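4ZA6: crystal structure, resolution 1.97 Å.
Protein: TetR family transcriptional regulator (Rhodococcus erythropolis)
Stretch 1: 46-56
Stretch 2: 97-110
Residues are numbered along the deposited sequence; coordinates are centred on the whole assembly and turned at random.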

# COMPACT_ATOMS: atom_id res chain seq x y z
N ASN A 46 9.08 -12.88 11.79
CA ASN A 46 8.77 -12.06 12.95
C ASN A 46 7.48 -11.22 12.75
O ASN A 46 6.87 -11.25 11.67
CB ASN A 46 9.99 -11.20 13.37
CG ASN A 46 10.48 -10.22 12.33
OD1 ASN A 46 9.71 -9.52 11.65
ND2 ASN A 46 11.79 -10.09 12.23
N ARG A 47 7.08 -10.50 13.80
CA ARG A 47 5.92 -9.62 13.89
C ARG A 47 5.91 -8.55 12.78
O ARG A 47 4.85 -8.26 12.23
CB ARG A 47 5.93 -8.98 15.28
CG ARG A 47 4.66 -8.29 15.70
CD ARG A 47 4.94 -7.45 16.94
NE ARG A 47 3.74 -6.78 17.46
CZ ARG A 47 3.28 -5.61 17.01
NH1 ARG A 47 3.90 -4.99 16.01
NH2 ARG A 47 2.19 -5.08 17.55
N ASP A 48 7.09 -7.95 12.47
CA ASP A 48 7.18 -6.92 11.45
C ASP A 48 6.97 -7.49 10.04
O ASP A 48 6.23 -6.88 9.26
CB ASP A 48 8.47 -6.09 11.58
CG ASP A 48 8.59 -5.29 12.88
OD1 ASP A 48 7.57 -5.16 13.62
OD2 ASP A 48 9.69 -4.76 13.14
N GLU A 49 7.55 -8.66 9.74
CA GLU A 49 7.42 -9.35 8.44
C GLU A 49 5.96 -9.72 8.20
O GLU A 49 5.46 -9.53 7.09
CB GLU A 49 8.29 -10.61 8.38
CG GLU A 49 9.78 -10.34 8.34
CD GLU A 49 10.59 -11.61 8.28
OE1 GLU A 49 10.82 -12.23 9.35
OE2 GLU A 49 10.98 -12.02 7.16
N LEU A 50 5.29 -10.25 9.26
CA LEU A 50 3.88 -10.63 9.19
C LEU A 50 2.97 -9.39 9.03
O LEU A 50 2.07 -9.42 8.21
CB LEU A 50 3.47 -11.46 10.41
CG LEU A 50 2.01 -11.91 10.45
CD1 LEU A 50 1.60 -12.70 9.18
CD2 LEU A 50 1.74 -12.67 11.68
N LEU A 51 3.23 -8.31 9.78
CA LEU A 51 2.42 -7.09 9.65
C LEU A 51 2.56 -6.49 8.24
O LEU A 51 1.55 -6.10 7.65
CB LEU A 51 2.73 -6.06 10.76
CG LEU A 51 1.89 -4.76 10.74
CD1 LEU A 51 0.38 -5.05 10.88
CD2 LEU A 51 2.36 -3.81 11.79
N GLY A 52 3.77 -6.52 7.69
CA GLY A 52 4.03 -6.07 6.33
C GLY A 52 3.22 -6.85 5.30
O GLY A 52 2.67 -6.26 4.38
N THR A 53 3.10 -8.17 5.48
CA THR A 53 2.32 -9.05 4.58
C THR A 53 0.86 -8.70 4.66
O THR A 53 0.20 -8.62 3.63
CB THR A 53 2.57 -10.51 4.96
OG1 THR A 53 3.97 -10.76 4.85
CG2 THR A 53 1.76 -11.50 4.11
N VAL A 54 0.35 -8.51 5.90
CA VAL A 54 -1.03 -8.17 6.21
C VAL A 54 -1.39 -6.84 5.52
O VAL A 54 -2.40 -6.74 4.83
CB VAL A 54 -1.21 -8.12 7.76
CG1 VAL A 54 -2.46 -7.33 8.18
CG2 VAL A 54 -1.25 -9.54 8.36
N LEU A 55 -0.52 -5.83 5.69
CA LEU A 55 -0.70 -4.50 5.11
C LEU A 55 -0.54 -4.49 3.60
O LEU A 55 -1.24 -3.73 2.94
CB LEU A 55 0.25 -3.49 5.77
CG LEU A 55 0.04 -3.27 7.27
CD1 LEU A 55 1.10 -2.32 7.84
CD2 LEU A 55 -1.37 -2.78 7.55
N ALA A 56 0.34 -5.35 3.06
CA ALA A 56 0.53 -5.47 1.61
C ALA A 56 -0.73 -6.06 0.97
O ALA A 56 -1.15 -5.60 -0.08
CB ALA A 56 1.72 -6.37 1.32
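Stretch 2 (97-110) ALTKREPMVFIKLA

Stretch 2 comprises two helical segments, 97-101 and 103-110, separated by a break at Glu102, and it packs against the helix that starts at Arg47 and runs through the rest of stretch 1 and beyond. The axes of helix 103-110 and helix 47-56 approach to 10.2 Å, and their N-to-C directions differ by 63° (signed crossing angle -63°). The two helices therefore run obliquely across one another rather than side by side. Together the two stretches bury 465 Å², counting both sides.

The first segment is the end of a helix that begins earlier in the chain, and Leu98 is its main contribution to the contact. Its CA-to-CB bond points toward stretch 1, and its side chain, with chi1 in the t well, meets two leucines one turn apart on the facing helix: Leu98 CD1 lies 3.8 Å from Leu51 CD2, and Leu98 CD2 lies 3.9 Å from Leu55 CD1. The neighbouring Ala97, Thr99 and Lys100 stay out of reach of stretch 1.

At Glu102 the backbone leaves helical geometry, with phi/psi of -131/64°, and the residue takes the N-cap position of the next helix. Glu102 N still donates to Leu98 O at 2.9 Å, while Glu102 O accepts from Phe106 N at 3.2 Å, so the residue belongs to the hydrogen-bonding patterns of both segments. Its side chain reaches Arg47, in the first turn of the opposing helix, where the two form a salt bridge. Arg47 NH2 donates to Glu102 OE2 at 2.9 Å with a nearly straight N-H...acceptor angle of 163°; the bond from Arg47 NH1 to Glu102 OE1 is shorter, at 2.6 Å, but its angle of 121° makes it weak. The extended arginine, t at chi1, chi2 and chi3, spans the distance to the carboxylate even though its CA-to-CB bond points sideways. Within stretch 2, Arg101 NE also lies 3.6 Å from Glu102 OE2 in a salt bridge, so the carboxylate is shared between two arginines.

After Pro103 and Met104, which make no contact, the CA-to-CB bond of Val105 points toward stretch 1. Val105 CG1 lies 3.6 Å from Asp48 OD1 and 4.1 Å from Leu51 CD2, a position between the polar start of the facing helix and its apolar surface. The CA-to-CB bond of Phe106 points sideways to stretch 1, but the end of the side chain comes nearer: Phe106 CD1 is 3.9 Å from Leu55 CD1, which lies at the ring edge, near its plane.

One turn beyond Val105, Leu109 makes the most extensive contact of stretch 2. Its side chain is a knob set among Asp48, Leu51, Gly52 and Leu55. Leu109 CD2 approaches Asp48 O to 3.4 Å, while Leu109 CD1 lies 3.7 Å from Leu51 CD2, 3.9 Å from Gly52 N and 4.2 Å from Leu55 CD1. Here the backbones also draw near, with Gly52 CA and Leu109 CA 5.8 Å apart, compared with 7.3 Å between Asp48 CA and Val105 CA.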

# COMPACT_ATOMS: atom_id res chain seq x y z
N ALA A 97 -5.45 3.56 13.93
CA ALA A 97 -5.21 2.93 15.23
C ALA A 97 -3.80 2.36 15.29
O ALA A 97 -3.14 2.49 16.31
CB ALA A 97 -6.24 1.82 15.47
N LEU A 98 -3.34 1.73 14.18
CA LEU A 98 -2.02 1.14 14.06
C LEU A 98 -0.94 2.21 14.09
O LEU A 98 -0.01 2.09 14.87
CB LEU A 98 -1.92 0.28 12.78
CG LEU A 98 -0.58 -0.42 12.53
CD1 LEU A 98 -0.50 -1.76 13.26
CD2 LEU A 98 -0.33 -0.59 11.04
N THR A 99 -1.10 3.28 13.29
CA THR A 99 -0.14 4.39 13.20
C THR A 99 0.02 5.17 14.49
O THR A 99 1.10 5.68 14.75
CB THR A 99 -0.33 5.25 11.95
OG1 THR A 99 -1.60 5.91 11.99
CG2 THR A 99 -0.17 4.46 10.67
N LYS A 100 -1.05 5.25 15.29
CA LYS A 100 -1.05 5.94 16.58
C LYS A 100 -0.24 5.16 17.60
O LYS A 100 0.51 5.75 18.36
CB LYS A 100 -2.47 6.19 17.09
CG LYS A 100 -3.09 7.46 16.54
CD LYS A 100 -4.57 7.56 16.89
CE LYS A 100 -5.23 8.78 16.27
NZ LYS A 100 -6.66 8.89 16.66
N ARG A 101 -0.37 3.83 17.58
CA ARG A 101 0.32 2.95 18.52
C ARG A 101 1.77 2.64 18.14
O ARG A 101 2.61 2.59 19.03
CB ARG A 101 -0.50 1.67 18.70
CG ARG A 101 -0.05 0.73 19.82
CD ARG A 101 -0.84 -0.57 19.82
NE ARG A 101 -0.89 -1.19 18.50
CZ ARG A 101 -1.97 -1.26 17.73
NH1 ARG A 101 -3.13 -0.78 18.17
NH2 ARG A 101 -1.91 -1.82 16.54
N GLU A 102 2.06 2.40 16.84
CA GLU A 102 3.38 1.97 16.36
C GLU A 102 3.85 2.80 15.18
O GLU A 102 4.03 2.24 14.10
CB GLU A 102 3.30 0.48 15.95
CG GLU A 102 2.77 -0.43 17.04
CD GLU A 102 2.81 -1.89 16.67
OE1 GLU A 102 3.93 -2.45 16.61
OE2 GLU A 102 1.73 -2.47 16.43
N PRO A 103 4.08 4.12 15.32
CA PRO A 103 4.48 4.91 14.15
C PRO A 103 5.79 4.51 13.49
O PRO A 103 5.83 4.43 12.27
CB PRO A 103 4.46 6.35 14.68
CG PRO A 103 4.72 6.20 16.15
CD PRO A 103 3.94 4.99 16.52
N MET A 104 6.83 4.20 14.28
CA MET A 104 8.15 3.81 13.78
C MET A 104 8.12 2.49 13.01
O MET A 104 8.81 2.37 12.00
CB MET A 104 9.19 3.77 14.91
CG MET A 104 9.49 5.14 15.52
SD MET A 104 10.85 5.10 16.72
CE MET A 104 12.27 4.90 15.60
N VAL A 105 7.33 1.51 13.49
CA VAL A 105 7.18 0.22 12.80
C VAL A 105 6.56 0.50 11.46
O VAL A 105 7.08 0.05 10.44
CB VAL A 105 6.34 -0.80 13.63
CG1 VAL A 105 5.97 -2.03 12.80
CG2 VAL A 105 7.07 -1.23 14.89
N PHE A 106 5.46 1.30 11.44
CA PHE A 106 4.77 1.63 10.19
C PHE A 106 5.63 2.42 9.19
O PHE A 106 5.58 2.11 7.99
CB PHE A 106 3.41 2.32 10.44
CG PHE A 106 2.65 2.48 9.15
CD1 PHE A 106 2.03 1.40 8.54
CD2 PHE A 106 2.67 3.69 8.47
CE1 PHE A 106 1.40 1.53 7.29
CE2 PHE A 106 2.01 3.83 7.24
CZ PHE A 106 1.39 2.75 6.66
N ILE A 107 6.41 3.41 9.66
CA ILE A 107 7.27 4.19 8.76
C ILE A 107 8.17 3.23 7.99
O ILE A 107 8.28 3.33 6.76
CB ILE A 107 8.08 5.32 9.49
CG1 ILE A 107 7.15 6.45 9.99
CG2 ILE A 107 9.14 5.91 8.51
CD1 ILE A 107 7.78 7.40 11.07
N LYS A 108 8.77 2.27 8.73
CA LYS A 108 9.65 1.23 8.20
C LYS A 108 8.95 0.34 7.19
O LYS A 108 9.46 0.13 6.09
CB LYS A 108 10.26 0.41 9.35
CG LYS A 108 11.23 -0.67 8.92
CD LYS A 108 12.02 -1.20 10.09
CE LYS A 108 13.10 -2.12 9.62
NZ LYS A 108 12.63 -3.53 9.45
N LEU A 109 7.78 -0.21 7.54
CA LEU A 109 7.03 -1.09 6.64
C LEU A 109 6.51 -0.41 5.35
O LEU A 109 6.47 -1.03 4.29
CB LEU A 109 5.85 -1.73 7.41
CG LEU A 109 6.21 -2.64 8.58
CD1 LEU A 109 4.96 -3.16 9.24
CD2 LEU A 109 7.07 -3.80 8.13
N ALA A 110 6.12 0.87 5.46
CA ALA A 110 5.54 1.63 4.36
C ALA A 110 6.51 2.42 3.49
O ALA A 110 6.23 2.60 2.31
CB ALA A 110 4.48 2.57 4.89